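Local atomic coordinates of isocitrate dehydrogenase [NAD] subunit 1 (Saccharomyces cerevisiae, PDB entry 3BLX), a protein that catalyses the NAD+-dependent oxidative decarboxylation of isocitrate to 2-oxoglutarate in the mitochondrial citric acid cycle and also binds mitochondrial mRNA leaders. Residues 190-194 and 234-239; 110-116 and 251-257; 22-26 and 51-55; 35-39 and 339-343. One frame throughout, in Å; residues are numbered along the deposited sequence.

Contact 1 (190-194 and 234-239)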
loop_
_atom_site.group_PDB
_atom_site.type_symbol
_atom_site.label_atom_id
_atom_site.label_comp_id
_atom_site.label_asym_id
_atom_site.label_seq_id
_atom_site.Cartn_x
_atom_site.Cartn_y
_atom_site.Cartn_z
ATOM N N GLY E 190 28.242 -15.621 0.547
ATOM C CA GLY E 190 27.563 -14.651 1.393
ATOM C C GLY E 190 28.386 -13.420 1.722
ATOM O O GLY E 190 27.932 -12.284 1.534
ATOM N N ASP E 191 29.597 -13.633 2.228
ATOM C CA ASP E 191 30.460 -12.510 2.577
ATOM C C ASP E 191 31.158 -11.975 1.326
ATOM O O ASP E 191 31.645 -10.847 1.314
ATOM C CB ASP E 191 31.446 -12.878 3.701
ATOM C CG ASP E 191 30.795 -12.846 5.097
ATOM O OD1 ASP E 191 29.554 -13.045 5.209
ATOM O OD2 ASP E 191 31.528 -12.625 6.088
ATOM N N GLY E 192 31.180 -12.782 0.265
ATOM C CA GLY E 192 31.604 -12.305 -1.041
ATOM C C GLY E 192 30.633 -11.253 -1.557
ATOM O O GLY E 192 31.028 -10.177 -2.008
ATOM N N LEU E 193 29.344 -11.564 -1.474
ATOM C CA LEU E 193 28.287 -10.615 -1.813
ATOM C C LEU E 193 28.452 -9.282 -1.088
ATOM O O LEU E 193 28.366 -8.204 -1.688
ATOM C CB LEU E 193 26.945 -11.216 -1.429
ATOM C CG LEU E 193 25.671 -10.460 -1.794
ATOM C CD1 LEU E 193 25.531 -10.407 -3.291
ATOM C CD2 LEU E 193 24.457 -11.134 -1.186
ATOM N N PHE E 194 28.688 -9.379 0.217
ATOM C CA PHE E 194 28.911 -8.211 1.057
ATOM C C PHE E 194 30.093 -7.323 0.611
ATOM O O PHE E 194 29.914 -6.126 0.364
ATOM C CB PHE E 194 29.118 -8.643 2.505
ATOM C CG PHE E 194 29.060 -7.501 3.474
ATOM C CD1 PHE E 194 27.831 -7.056 3.979
ATOM C CD2 PHE E 194 30.229 -6.853 3.865
ATOM C CE1 PHE E 194 27.774 -5.988 4.861
ATOM C CE2 PHE E 194 30.176 -5.775 4.750
ATOM C CZ PHE E 194 28.948 -5.337 5.245
ATOM N N VAL E 234 32.605 -0.894 8.029
ATOM C CA VAL E 234 31.244 -1.407 7.812
ATOM C C VAL E 234 31.258 -2.920 7.873
ATOM O O VAL E 234 32.015 -3.548 7.150
ATOM C CB VAL E 234 30.726 -1.088 6.426
ATOM C CG1 VAL E 234 29.216 -1.076 6.447
ATOM C CG2 VAL E 234 31.262 0.230 5.959
ATOM N N THR E 235 30.432 -3.512 8.726
ATOM C CA THR E 235 30.452 -4.957 8.884
ATOM C C THR E 235 29.059 -5.514 9.071
ATOM O O THR E 235 28.146 -4.805 9.483
ATOM C CB THR E 235 31.289 -5.382 10.101
ATOM O OG1 THR E 235 30.578 -5.076 11.299
ATOM C CG2 THR E 235 32.581 -4.615 10.143
ATOM N N PRO E 236 28.888 -6.796 8.748
ATOM C CA PRO E 236 27.670 -7.544 9.046
ATOM C C PRO E 236 27.435 -7.567 10.555
ATOM O O PRO E 236 28.311 -7.226 11.347
ATOM C CB PRO E 236 28.004 -8.955 8.557
ATOM C CG PRO E 236 29.066 -8.763 7.532
ATOM C CD PRO E 236 29.872 -7.607 8.015
ATOM N N SER E 237 26.244 -7.977 10.945
ATOM C CA SER E 237 25.919 -8.134 12.349
ATOM C C SER E 237 26.992 -8.881 13.171
ATOM O O SER E 237 27.384 -8.419 14.244
ATOM C CB SER E 237 24.584 -8.862 12.467
ATOM O OG SER E 237 24.547 -9.995 11.592
ATOM N N MET E 238 27.450 -10.031 12.669
ATOM C CA MET E 238 28.239 -10.968 13.477
ATOM C C MET E 238 29.629 -10.483 13.900
ATOM O O MET E 238 30.148 -10.935 14.912
ATOM C CB MET E 238 28.315 -12.357 12.830
ATOM C CG MET E 238 28.382 -12.367 11.315
ATOM S SD MET E 238 26.762 -12.224 10.477
ATOM C CE MET E 238 27.268 -12.321 8.762
ATOM N N TYR E 239 30.224 -9.563 13.149
ATOM C CA TYR E 239 31.577 -9.122 13.463
ATOM C C TYR E 239 31.624 -7.749 14.128
ATOM O O TYR E 239 32.672 -7.275 14.545
ATOM C CB TYR E 239 32.447 -9.090 12.202
ATOM C CG TYR E 239 32.282 -10.295 11.301
ATOM C CD1 TYR E 239 32.297 -11.591 11.822
ATOM C CD2 TYR E 239 32.119 -10.139 9.925
ATOM C CE1 TYR E 239 32.146 -12.695 11.003
ATOM C CE2 TYR E 239 31.961 -11.227 9.099
ATOM C CZ TYR E 239 31.975 -12.509 9.639
ATOM O OH TYR E 239 31.810 -13.598 8.809
#
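F194 and D191, one turn apart on helix 190-205, meet the end of strand 232-235 and the first turn of helix 237-251, a helix-on-sheet junction of the isocitrate/isopropylmalate dehydrogenase fold. The dense part lies at F194. P236 CD sits over one face of its ring, 3.9 Å from the centroid, a CH-pi contact displaced toward the rim near CZ. The carbonyl O of V234 comes to the ring edge in plane, 3.8 Å from F194 CE2, and V234 CG1 reaches CZ as well. The ring gets there because F194 CG is anti to the backbone N (chi1 -168°), which turns it toward the strand. I162 and T159 of helix 156-172 pack against the same side chain. Looser packing marks the M238 end, where the partly exposed thioether brings only CE to within 4.3 Å of D191 OD1. D191 and Y239 also meet here, with carboxylate and ring planes 79° apart. D191 OD2 also accepts the backbone N-H of K183, which is probably critical for catalysis, as in related dehydrogenases. Y239 itself touches K183, which places the contact beside the probable catalytic lysine, and I249 of the neighbouring subunit 2 packs on Y239. The phenol OH of Y239 donates to OD2 of D191 at 2.9 Å, on the syn side and 26° out of the carboxylate plane.

Contact 2 (110-116 and 251-257)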
loop_
_atom_site.group_PDB
_atom_site.type_symbol
_atom_site.label_atom_id
_atom_site.label_comp_id
_atom_site.label_asym_id
_atom_site.label_seq_id
_atom_site.Cartn_x
_atom_site.Cartn_y
_atom_site.Cartn_z
ATOM N N PHE E 110 34.310 5.678 18.176
ATOM C CA PHE E 110 35.445 5.467 19.062
ATOM C C PHE E 110 36.512 6.567 18.921
ATOM O O PHE E 110 37.493 6.404 18.192
ATOM C CB PHE E 110 36.044 4.089 18.809
ATOM C CG PHE E 110 35.067 2.995 18.965
ATOM C CD1 PHE E 110 34.465 2.435 17.846
ATOM C CD2 PHE E 110 34.727 2.529 20.228
ATOM C CE1 PHE E 110 33.553 1.403 17.972
ATOM C CE2 PHE E 110 33.808 1.513 20.369
ATOM C CZ PHE E 110 33.214 0.939 19.231
ATOM N N LYS E 111 36.298 7.694 19.594
ATOM C CA LYS E 111 37.303 8.745 19.630
ATOM C C LYS E 111 37.996 8.775 20.983
ATOM O O LYS E 111 37.329 8.821 22.030
ATOM C CB LYS E 111 36.698 10.118 19.337
ATOM C CG LYS E 111 37.702 11.072 18.706
ATOM C CD LYS E 111 37.059 12.357 18.259
ATOM C CE LYS E 111 38.104 13.335 17.749
ATOM N NZ LYS E 111 37.496 14.671 17.446
ATOM N N SER E 112 39.330 8.755 20.954
ATOM C CA SER E 112 40.153 8.935 22.164
ATOM C C SER E 112 39.890 10.282 22.879
ATOM O O SER E 112 39.677 11.319 22.239
ATOM C CB SER E 112 41.641 8.799 21.822
ATOM O OG SER E 112 42.081 7.444 21.854
ATOM N N LEU E 113 39.900 10.266 24.207
ATOM C CA LEU E 113 39.619 11.479 24.973
ATOM C C LEU E 113 40.872 12.083 25.600
ATOM O O LEU E 113 41.759 11.349 26.056
ATOM C CB LEU E 113 38.589 11.187 26.050
ATOM C CG LEU E 113 37.177 10.977 25.525
ATOM C CD1 LEU E 113 36.606 9.691 26.105
ATOM C CD2 LEU E 113 36.303 12.186 25.850
ATOM N N LYS E 114 40.916 13.416 25.646
ATOM C CA LYS E 114 42.128 14.148 26.000
ATOM C C LYS E 114 42.764 13.715 27.326
ATOM O O LYS E 114 43.985 13.543 27.399
ATOM C CB LYS E 114 41.899 15.662 25.997
ATOM C CG LYS E 114 43.189 16.454 25.746
ATOM C CD LYS E 114 43.422 17.543 26.808
ATOM C CE LYS E 114 42.724 18.864 26.486
ATOM N NZ LYS E 114 43.527 19.718 25.553
ATOM N N GLY E 115 41.968 13.527 28.376
ATOM C CA GLY E 115 42.577 13.153 29.643
ATOM C C GLY E 115 42.449 11.703 30.109
ATOM O O GLY E 115 42.326 11.448 31.316
ATOM N N VAL E 116 42.468 10.751 29.175
ATOM C CA VAL E 116 42.327 9.344 29.543
ATOM C C VAL E 116 43.566 8.530 29.159
ATOM O O VAL E 116 43.942 8.471 27.986
ATOM C CB VAL E 116 41.064 8.705 28.935
ATOM C CG1 VAL E 116 40.992 7.236 29.278
ATOM C CG2 VAL E 116 39.863 9.363 29.483
ATOM N N ILE E 251 40.058 3.000 23.644
ATOM C CA ILE E 251 39.879 4.393 24.066
ATOM C C ILE E 251 39.600 4.535 25.559
ATOM O O ILE E 251 39.334 5.635 26.042
ATOM C CB ILE E 251 38.726 5.107 23.301
ATOM C CG1 ILE E 251 37.397 4.379 23.533
ATOM C CG2 ILE E 251 39.038 5.248 21.825
ATOM C CD1 ILE E 251 36.174 5.291 23.499
ATOM N N GLY E 252 39.621 3.427 26.286
ATOM C CA GLY E 252 39.481 3.478 27.725
ATOM C C GLY E 252 38.205 2.897 28.313
ATOM O O GLY E 252 37.877 3.139 29.483
ATOM N N GLY E 253 37.465 2.143 27.508
ATOM C CA GLY E 253 36.306 1.424 28.004
ATOM C C GLY E 253 34.961 1.895 27.479
ATOM O O GLY E 253 34.842 2.993 26.952
ATOM N N PRO E 254 33.934 1.064 27.673
ATOM C CA PRO E 254 32.557 1.227 27.210
ATOM C C PRO E 254 31.952 2.540 27.657
ATOM O O PRO E 254 31.056 3.042 26.995
ATOM C CB PRO E 254 31.810 0.097 27.930
ATOM C CG PRO E 254 32.838 -0.827 28.405
ATOM C CD PRO E 254 34.055 -0.028 28.651
ATOM N N GLY E 255 32.419 3.064 28.783
ATOM C CA GLY E 255 31.866 4.272 29.360
ATOM C C GLY E 255 32.128 5.521 28.549
ATOM O O GLY E 255 31.585 6.562 28.868
ATOM N N LEU E 256 32.926 5.411 27.488
ATOM C CA LEU E 256 33.334 6.569 26.676
ATOM C C LEU E 256 32.871 6.542 25.214
ATOM O O LEU E 256 33.282 7.390 24.406
ATOM C CB LEU E 256 34.848 6.661 26.671
ATOM C CG LEU E 256 35.455 6.664 28.069
ATOM C CD1 LEU E 256 36.962 6.422 27.997
ATOM C CD2 LEU E 256 35.135 7.973 28.704
ATOM N N VAL E 257 32.019 5.572 24.891
ATOM C CA VAL E 257 31.646 5.274 23.518
ATOM C C VAL E 257 30.257 5.733 23.140
ATOM O O VAL E 257 29.279 5.125 23.565
ATOM C CB VAL E 257 31.624 3.770 23.311
ATOM C CG1 VAL E 257 31.248 3.473 21.866
ATOM C CG2 VAL E 257 32.967 3.173 23.673
#
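F110 and V257 begin a mainly apolar contact in the dehydrogenase fold, where the end of strand 105-111 and its following turn meet the loop between helix 237-251 and strand 258-262. The F110 ring and the V257 side chain are set at a slant, and both valine methyls lie by the CD2-CE2 side of the ring, CG1 at 3.6 Å from CE2 and CG2 at 3.8 Å from CE2. F110 CG stands anti to the carbonyl carbon (chi1 -57°), which carries the ring beside V257, and L125 and V127 of strand 124-130 pack against the same side chain. Replacing F110 with an alanine would probably deprive both V257 methyls of their aromatic neighbour and open a gap toward strand 124-130. I251 turns its CG2 methyl onto the backbone instead, reaching S112 N at 3.6 Å and S112 OG at 3.8 Å; that hydroxyl is hydrogen-bonded to I123 N. Further on, L113 is inclined to L256 and presses its CD1 branch on CB and CD2 of that leucine, while I319 of helix 306-320 borders L113 and V116. Helix 237-251 ends in a Schellman motif at G252 (phi 112°), where a side chain would point toward V116. The type I turn L113-V116, closed by V116 N to L113 O at 3.3 Å, brings this valine over: its CG1 lies 4.0 Å from I251 O and 4.3 Å from L256 CD1.

Contact 3 (22-26 and 51-55)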
loop_
_atom_site.group_PDB
_atom_site.type_symbol
_atom_site.label_atom_id
_atom_site.label_comp_id
_atom_site.label_asym_id
_atom_site.label_seq_id
_atom_site.Cartn_x
_atom_site.Cartn_y
_atom_site.Cartn_z
ATOM N N LEU E 22 12.152 8.559 25.970
ATOM C CA LEU E 22 13.249 8.278 26.884
ATOM C C LEU E 22 13.011 6.915 27.503
ATOM O O LEU E 22 11.987 6.686 28.152
ATOM C CB LEU E 22 13.339 9.339 27.982
ATOM C CG LEU E 22 14.568 9.195 28.869
ATOM C CD1 LEU E 22 15.791 9.165 28.024
ATOM C CD2 LEU E 22 14.640 10.346 29.775
ATOM N N ILE E 23 13.942 5.997 27.283
ATOM C CA ILE E 23 13.837 4.653 27.841
ATOM C C ILE E 23 15.064 4.441 28.703
ATOM O O ILE E 23 16.136 4.113 28.183
ATOM C CB ILE E 23 13.844 3.595 26.728
ATOM C CG1 ILE E 23 12.670 3.782 25.776
ATOM C CG2 ILE E 23 13.799 2.207 27.300
ATOM C CD1 ILE E 23 12.848 3.081 24.435
ATOM N N PRO E 24 14.930 4.629 30.028
ATOM C CA PRO E 24 16.102 4.733 30.904
ATOM C C PRO E 24 16.800 3.393 31.123
ATOM O O PRO E 24 18.010 3.338 31.182
ATOM C CB PRO E 24 15.514 5.264 32.212
ATOM C CG PRO E 24 14.127 5.725 31.865
ATOM C CD PRO E 24 13.688 4.809 30.791
ATOM N N GLY E 25 16.050 2.315 31.216
ATOM C CA GLY E 25 16.677 1.025 31.420
ATOM C C GLY E 25 16.674 0.591 32.868
ATOM O O GLY E 25 15.745 0.883 33.609
ATOM N N ASP E 26 17.720 -0.113 33.269
ATOM C CA ASP E 26 17.817 -0.616 34.631
ATOM C C ASP E 26 18.321 0.474 35.580
ATOM O O ASP E 26 18.221 1.657 35.274
ATOM C CB ASP E 26 18.660 -1.911 34.706
ATOM C CG ASP E 26 20.156 -1.683 34.467
ATOM O OD1 ASP E 26 20.885 -2.693 34.362
ATOM O OD2 ASP E 26 20.613 -0.518 34.390
ATOM N N THR E 51 8.841 9.666 28.939
ATOM C CA THR E 51 9.628 8.620 29.540
ATOM C C THR E 51 8.851 7.298 29.662
ATOM O O THR E 51 7.701 7.274 30.052
ATOM C CB THR E 51 10.318 9.108 30.853
ATOM O OG1 THR E 51 10.427 8.026 31.768
ATOM C CG2 THR E 51 9.544 10.226 31.498
ATOM N N ILE E 52 9.484 6.204 29.255
ATOM C CA ILE E 52 8.818 4.910 29.217
ATOM C C ILE E 52 9.428 3.965 30.239
ATOM O O ILE E 52 10.631 3.669 30.196
ATOM C CB ILE E 52 8.916 4.214 27.820
ATOM C CG1 ILE E 52 8.448 5.130 26.693
ATOM C CG2 ILE E 52 8.091 2.936 27.823
ATOM C CD1 ILE E 52 6.963 5.494 26.791
ATOM N N ASN E 53 8.583 3.484 31.145
ATOM C CA ASN E 53 8.994 2.607 32.238
ATOM C C ASN E 53 8.814 1.137 31.901
ATOM O O ASN E 53 7.732 0.584 32.017
ATOM C CB ASN E 53 8.191 2.939 33.498
ATOM C CG ASN E 53 8.227 4.425 33.841
ATOM O OD1 ASN E 53 9.255 4.933 34.318
ATOM N ND2 ASN E 53 7.102 5.132 33.607
ATOM N N ILE E 54 9.892 0.505 31.497
ATOM C CA ILE E 54 9.864 -0.890 31.132
ATOM C C ILE E 54 10.198 -1.729 32.374
ATOM O O ILE E 54 11.363 -2.049 32.639
ATOM C CB ILE E 54 10.860 -1.142 29.998
ATOM C CG1 ILE E 54 11.480 0.196 29.537
ATOM C CG2 ILE E 54 10.162 -1.830 28.836
ATOM C CD1 ILE E 54 12.359 0.963 30.607
ATOM N N LYS E 55 9.140 -2.069 33.129
ATOM C CA LYS E 55 9.233 -2.709 34.459
ATOM C C LYS E 55 9.519 -4.202 34.408
ATOM O O LYS E 55 9.475 -4.793 33.332
ATOM C CB LYS E 55 7.972 -2.423 35.285
ATOM C CG LYS E 55 8.024 -1.040 35.893
ATOM C CD LYS E 55 6.681 -0.510 36.320
ATOM C CE LYS E 55 6.815 0.974 36.634
ATOM N NZ LYS E 55 5.657 1.483 37.402
#
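A parallel beta-alpha-beta unit, strand 17-25, helix 27-42 and strand 47-51, brings L22 beside T51 at the edge of the large mixed sheet. The evidence for pairing is local: one parallel bridge joins L22 and T51, whose CA atoms are 4.5 Å apart, and both side chains project to the sheet face covered by helix 27-42, where R37 packs on each. The carbonyl O of L22 accepts the N-H of I52 at 2.8 Å, with an N-H...O angle of 165°. T51 CA adds a CH...O contact to the same oxygen. Beyond this point the two segments, whose end-to-end directions differ by 30°, separate, and the CA atoms of G25 and I54 are already 7.1 Å apart. Side chains take over there. I23 and I54 meet at about a right angle, I23 CG2 lying 3.8 Å from I54 CG1; W81 borders both. I23 CG2 is anti to the backbone N (its CG1 torsion is -61°), which presents that methyl to I54. P24, having no N-H to offer, sets its ring against the departing segment 51-55, where I54 CD1 reaches both proline CD and the backbone N of G25. Next in the chain, D26 is the N-cap of helix 27-42, and its OD2 bonds G29 N. Back at the proline, P24 CD lies 3.3 Å from the carbonyl O of I52.

Contact 4 (35-39 and 339-343)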
loop_
_atom_site.group_PDB
_atom_site.type_symbol
_atom_site.label_atom_id
_atom_site.label_comp_id
_atom_site.label_asym_id
_atom_site.label_seq_id
_atom_site.Cartn_x
_atom_site.Cartn_y
_atom_site.Cartn_z
ATOM N N SER E 35 21.660 11.843 34.623
ATOM C CA SER E 35 22.728 12.759 34.270
ATOM C C SER E 35 22.354 13.631 33.058
ATOM O O SER E 35 22.466 14.852 33.111
ATOM C CB SER E 35 24.014 11.972 34.036
ATOM O OG SER E 35 25.009 12.774 33.445
ATOM N N VAL E 36 21.883 13.003 31.980
ATOM C CA VAL E 36 21.477 13.730 30.788
ATOM C C VAL E 36 20.274 14.632 31.076
ATOM O O VAL E 36 20.296 15.795 30.758
ATOM C CB VAL E 36 21.157 12.781 29.617
ATOM C CG1 VAL E 36 20.365 13.518 28.550
ATOM C CG2 VAL E 36 22.431 12.233 29.019
ATOM N N ARG E 37 19.221 14.086 31.668
ATOM C CA ARG E 37 18.060 14.879 32.057
ATOM C C ARG E 37 18.473 16.152 32.793
ATOM O O ARG E 37 17.952 17.233 32.508
ATOM C CB ARG E 37 17.130 14.068 32.946
ATOM C CG ARG E 37 15.914 13.570 32.262
ATOM C CD ARG E 37 14.862 13.226 33.280
ATOM N NE ARG E 37 14.865 11.806 33.574
ATOM C CZ ARG E 37 13.849 10.995 33.298
ATOM N NH1 ARG E 37 12.754 11.496 32.728
ATOM N NH2 ARG E 37 13.924 9.692 33.600
ATOM N N THR E 38 19.405 15.997 33.740
ATOM C CA THR E 38 19.922 17.088 34.572
ATOM C C THR E 38 20.686 18.151 33.762
ATOM O O THR E 38 20.420 19.346 33.861
ATOM C CB THR E 38 20.840 16.546 35.719
ATOM O OG1 THR E 38 20.086 15.725 36.617
ATOM C CG2 THR E 38 21.432 17.676 36.513
ATOM N N ILE E 39 21.652 17.721 32.976
ATOM C CA ILE E 39 22.330 18.648 32.084
ATOM C C ILE E 39 21.359 19.358 31.132
ATOM O O ILE E 39 21.527 20.539 30.819
ATOM C CB ILE E 39 23.384 17.945 31.258
ATOM C CG1 ILE E 39 24.428 17.292 32.168
ATOM C CG2 ILE E 39 24.018 18.911 30.278
ATOM C CD1 ILE E 39 25.466 16.454 31.426
ATOM N N THR E 339 28.576 15.024 36.834
ATOM C CA THR E 339 27.500 15.759 36.191
ATOM C C THR E 339 27.515 17.219 36.619
ATOM O O THR E 339 27.481 18.121 35.765
ATOM C CB THR E 339 26.117 15.173 36.524
ATOM O OG1 THR E 339 26.058 13.806 36.104
ATOM C CG2 THR E 339 25.029 15.956 35.819
ATOM N N ASN E 340 27.576 17.445 37.936
ATOM C CA ASN E 340 27.586 18.800 38.483
ATOM C C ASN E 340 28.775 19.659 38.013
ATOM O O ASN E 340 28.609 20.856 37.766
ATOM C CB ASN E 340 27.477 18.763 39.997
ATOM C CG ASN E 340 26.114 18.282 40.464
ATOM O OD1 ASN E 340 25.110 18.437 39.754
ATOM N ND2 ASN E 340 26.068 17.690 41.660
ATOM N N GLU E 341 29.953 19.043 37.869
ATOM C CA GLU E 341 31.117 19.713 37.324
ATOM C C GLU E 341 30.872 20.155 35.884
ATOM O O GLU E 341 31.283 21.241 35.477
ATOM C CB GLU E 341 32.351 18.798 37.366
ATOM C CG GLU E 341 33.636 19.417 37.984
ATOM C CD GLU E 341 34.102 20.748 37.361
ATOM O OE1 GLU E 341 34.992 20.714 36.481
ATOM O OE2 GLU E 341 33.611 21.826 37.776
ATOM N N ILE E 342 30.215 19.306 35.107
ATOM C CA ILE E 342 29.902 19.632 33.721
ATOM C C ILE E 342 28.920 20.793 33.654
ATOM O O ILE E 342 29.147 21.753 32.937
ATOM C CB ILE E 342 29.339 18.411 32.963
ATOM C CG1 ILE E 342 30.458 17.405 32.664
ATOM C CG2 ILE E 342 28.683 18.829 31.656
ATOM C CD1 ILE E 342 29.938 16.019 32.320
ATOM N N ILE E 343 27.833 20.701 34.416
ATOM C CA ILE E 343 26.853 21.761 34.496
ATOM C C ILE E 343 27.508 23.067 34.938
ATOM O O ILE E 343 27.112 24.150 34.495
ATOM C CB ILE E 343 25.751 21.397 35.485
ATOM C CG1 ILE E 343 24.961 20.206 34.951
ATOM C CG2 ILE E 343 24.831 22.593 35.721
ATOM C CD1 ILE E 343 23.896 19.716 35.908
#
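S35, T38 and I39 touch T339, I342 and I343 without any flat group taking part: no ring, amide or carboxylate has a face or edge in this interface, which is made of methyls, methylenes and two hydroxyls that meet across it. It joins helix 27-42 to helix 335-347, whose N-to-C directions are 23° apart and whose short-segment axes pass 10.1 Å apart. At the start, S35 OG donates to T339 OG1 at 3.0 Å. S35 OG is anti to its own backbone nitrogen (chi1 169°), which carries the hydroxyl across to the second helix. T339 OG1 in turn bonds the carbonyl O of T335, so the two hydroxyls form a short relay ending on the helix backbone. The other branch of T339, CG2, fits between I39 CG1 at 3.9 Å and T38 CG2 at 4.0 Å. Replacing T339 with an alanine is likely to leave S35 OG without its acceptor and open a gap beside T38 and I39. One turn later I39 splits its contacts: CG1 meets I343 CG1 at 4.1 Å, and CD1 meets I342 CG2 at 4.0 Å. I292 of helix 289-302 and I311 of helix 306-320 also pack on I39. T38 OG1 bonds D34 O in its own helix, while its CG2 faces I343 CD1. With the S35, T38 and T339 hydroxyls all hydrogen-bonded, apolar packing dominates, and the one directional bond across is consistent with S35 pairing with T339.

How the contacts relate
From the N terminus, strand 17-25 opens contact 3 and helix 27-42 opens contact 4; contact 3 closes first, at 51-55, having crossed contact 4 in the chain. The two touch in space through the start of the shared strand-helix unit. Segment 110-116 then opens contact 2, and 190-194 opens contact 1, which closes at 234-239 and is nested inside contact 2, closed at 251-257. Contact 4 closes last, at 339-343, and encloses both. Contacts 1, 2 and 3 reach the same mixed sheet at different places, contacts 1 and 3 on opposite sides of the chain's centre, whereas contact 4 ties an early helix to the last one.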